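Long-range contact in superoxide dismutase (Acidilobus saccharovorans, PDB 4FFK), which catalyses the dismutation of superoxide to molecular oxygen and hydrogen peroxide at a mononuclear iron site, as an iron superoxide dismutase: residues L24-D29 with L97-K102. Numbering follows the deposited sequence.
Sequences LPYNYD and LNMAPK
Tyr26 contributes the largest share of the contact, reaching across to Met99 with the far end of its ring. The Tyr26 hydroxyl lies beside the methionine chain, 3.5 Å from Met99 CE and nearly as close to Met99 CB; the bend at chi3 (-64°) brings the terminal methyl back to that oxygen. Met99 O approaches the same ring obliquely, 3.2 Å from Tyr26 CE2. Chi1 of Tyr26, at 31°, sets CG between the backbone N and the carbonyl carbon and folds the ring back over its own neighbour: Pro25 CD sits 3.5 Å above one face, offset toward the rim. At the near end of the tyrosine, Tyr26 CB packs against Pro101 CD at 4.3 Å. A separate apolar touch lies at the other end of the contact, where Pro25 CG meets Leu97 CD2 at 3.8 Å, the two side chains crossing at about a right angle. No hydrogen bond joins the two segments; the Tyr26 hydroxyl is instead bonded to Trp96 O, at the end of helix 75-97, which fixes the tip of the ring. An alanine in place of Tyr26 would probably leave Trp96 O without that partner and open a gap beside Met99 and Pro101. The side chain of Met99 is about 9 Å from the bound iron and also touches Leu31 and Ile35. The contact thus ties the loop ahead of helix 37-66 to the exit of helix 75-97, the two long helices of the alpha-hairpin domain. Beyond Leu97 lie helix 205-216 and Ile222 of the second subunit, while Asn98 hydrogen-bonds to Leu174 and Ala176 of strand 172-178.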
loop_
_atom_site.group_PDB
_atom_site.type_symbol
_atom_site.label_atom_id
_atom_site.label_comp_id
_atom_site.label_asym_id
_atom_site.label_seq_id
_atom_site.Cartn_x
_atom_site.Cartn_y
_atom_site.Cartn_z
ATOM N N LEU A 24 -27.531 -11.600 5.598
ATOM C CA LEU A 24 -26.805 -12.815 5.938
ATOM C C LEU A 24 -27.511 -14.056 5.290
ATOM O O LEU A 24 -28.737 -14.092 5.181
ATOM C CB LEU A 24 -26.719 -12.917 7.450
ATOM C CG LEU A 24 -25.563 -13.676 8.051
ATOM C CD1 LEU A 24 -24.155 -12.980 7.679
ATOM C CD2 LEU A 24 -25.736 -13.753 9.590
ATOM N N PRO A 25 -26.745 -15.015 4.762
ATOM C CA PRO A 25 -27.381 -16.179 4.123
ATOM C C PRO A 25 -27.864 -17.277 5.118
ATOM O O PRO A 25 -28.025 -18.431 4.707
ATOM C CB PRO A 25 -26.270 -16.751 3.219
ATOM C CG PRO A 25 -25.158 -15.754 3.235
ATOM C CD PRO A 25 -25.291 -15.023 4.552
ATOM N N TYR A 26 -28.053 -16.904 6.386
ATOM C CA TYR A 26 -28.357 -17.819 7.489
ATOM C C TYR A 26 -28.620 -16.893 8.660
ATOM O O TYR A 26 -28.318 -15.694 8.620
ATOM C CB TYR A 26 -27.198 -18.792 7.799
ATOM C CG TYR A 26 -25.839 -18.202 7.503
ATOM C CD1 TYR A 26 -25.249 -17.315 8.394
ATOM C CD2 TYR A 26 -25.164 -18.512 6.315
ATOM C CE1 TYR A 26 -23.978 -16.741 8.121
ATOM C CE2 TYR A 26 -23.909 -17.949 6.028
ATOM C CZ TYR A 26 -23.338 -17.068 6.929
ATOM O OH TYR A 26 -22.121 -16.479 6.634
ATOM N N ASN A 27 -29.203 -17.427 9.719
ATOM C CA ASN A 27 -29.431 -16.633 10.886
ATOM C C ASN A 27 -28.091 -16.409 11.555
ATOM O O ASN A 27 -27.092 -17.122 11.285
ATOM C CB ASN A 27 -30.378 -17.376 11.816
ATOM C CG ASN A 27 -30.114 -18.861 11.798
ATOM O OD1 ASN A 27 -30.787 -19.626 11.084
ATOM N ND2 ASN A 27 -29.077 -19.273 12.502
ATOM N N TYR A 28 -28.101 -15.464 12.466
ATOM C CA TYR A 28 -26.896 -14.974 13.095
ATOM C C TYR A 28 -26.207 -15.895 14.062
ATOM O O TYR A 28 -25.056 -15.667 14.408
ATOM C CB TYR A 28 -27.209 -13.647 13.761
ATOM C CG TYR A 28 -27.336 -12.524 12.758
ATOM C CD1 TYR A 28 -28.382 -12.493 11.838
ATOM C CD2 TYR A 28 -26.382 -11.513 12.702
ATOM C CE1 TYR A 28 -28.503 -11.490 10.914
ATOM C CE2 TYR A 28 -26.482 -10.488 11.788
ATOM C CZ TYR A 28 -27.528 -10.479 10.889
ATOM O OH TYR A 28 -27.649 -9.468 9.991
ATOM N N ASP A 29 -26.885 -16.930 14.533
ATOM C CA ASP A 29 -26.163 -17.905 15.317
ATOM C C ASP A 29 -25.892 -19.179 14.523
ATOM O O ASP A 29 -25.453 -20.184 15.084
ATOM C CB ASP A 29 -26.893 -18.185 16.636
ATOM C CG ASP A 29 -28.324 -18.531 16.411
ATOM O OD1 ASP A 29 -28.599 -19.146 15.359
ATOM O OD2 ASP A 29 -29.162 -18.189 17.269
ATOM N N LEU A 97 -21.350 -15.776 2.037
ATOM C CA LEU A 97 -21.886 -16.794 1.112
ATOM C C LEU A 97 -21.066 -18.067 1.187
ATOM O O LEU A 97 -21.577 -19.207 0.996
ATOM C CB LEU A 97 -21.934 -16.261 -0.316
ATOM C CG LEU A 97 -22.996 -15.175 -0.568
ATOM C CD1 LEU A 97 -22.737 -14.573 -1.958
ATOM C CD2 LEU A 97 -24.481 -15.768 -0.463
ATOM N N ASN A 98 -19.801 -17.905 1.507
ATOM C CA ASN A 98 -18.890 -19.001 1.566
ATOM C C ASN A 98 -19.031 -19.851 2.838
ATOM O O ASN A 98 -18.321 -20.807 2.991
ATOM C CB ASN A 98 -17.455 -18.471 1.604
ATOM C CG ASN A 98 -16.961 -17.936 0.268
ATOM O OD1 ASN A 98 -16.035 -17.112 0.251
ATOM N ND2 ASN A 98 -17.513 -18.429 -0.852
ATOM N N MET A 99 -19.850 -19.414 3.768
ATOM C CA MET A 99 -20.060 -20.124 4.998
ATOM C C MET A 99 -21.493 -20.697 5.081
ATOM O O MET A 99 -22.434 -20.260 4.373
ATOM C CB MET A 99 -19.756 -19.246 6.174
ATOM C CG MET A 99 -18.243 -18.923 6.208
ATOM S SD MET A 99 -17.811 -17.982 7.614
ATOM C CE MET A 99 -18.705 -16.405 7.383
ATOM N N ALA A 100 -21.621 -21.709 5.915
ATOM C CA ALA A 100 -22.908 -22.385 6.086
ATOM C C ALA A 100 -22.906 -22.918 7.503
ATOM O O ALA A 100 -21.841 -23.277 8.025
ATOM C CB ALA A 100 -23.082 -23.527 5.055
ATOM N N PRO A 101 -24.097 -22.973 8.129
ATOM C CA PRO A 101 -24.265 -23.484 9.495
ATOM C C PRO A 101 -23.292 -24.606 9.824
ATOM O O PRO A 101 -23.001 -25.468 8.942
ATOM C CB PRO A 101 -25.691 -24.013 9.472
ATOM C CG PRO A 101 -26.387 -23.025 8.629
ATOM C CD PRO A 101 -25.406 -22.723 7.502
ATOM N N LYS A 102 -22.793 -24.590 11.066
ATOM C CA LYS A 102 -21.742 -25.510 11.510
ATOM C C LYS A 102 -22.077 -26.948 11.125
ATOM O O LYS A 102 -21.187 -27.750 10.806
ATOM C CB LYS A 102 -21.553 -25.423 13.033
ATOM C CG LYS A 102 -20.115 -25.724 13.507
ATOM C CD LYS A 102 -19.789 -27.192 13.798
ATOM C CE LYS A 102 -18.330 -27.469 13.415
ATOM N NZ LYS A 102 -17.685 -28.611 14.120
#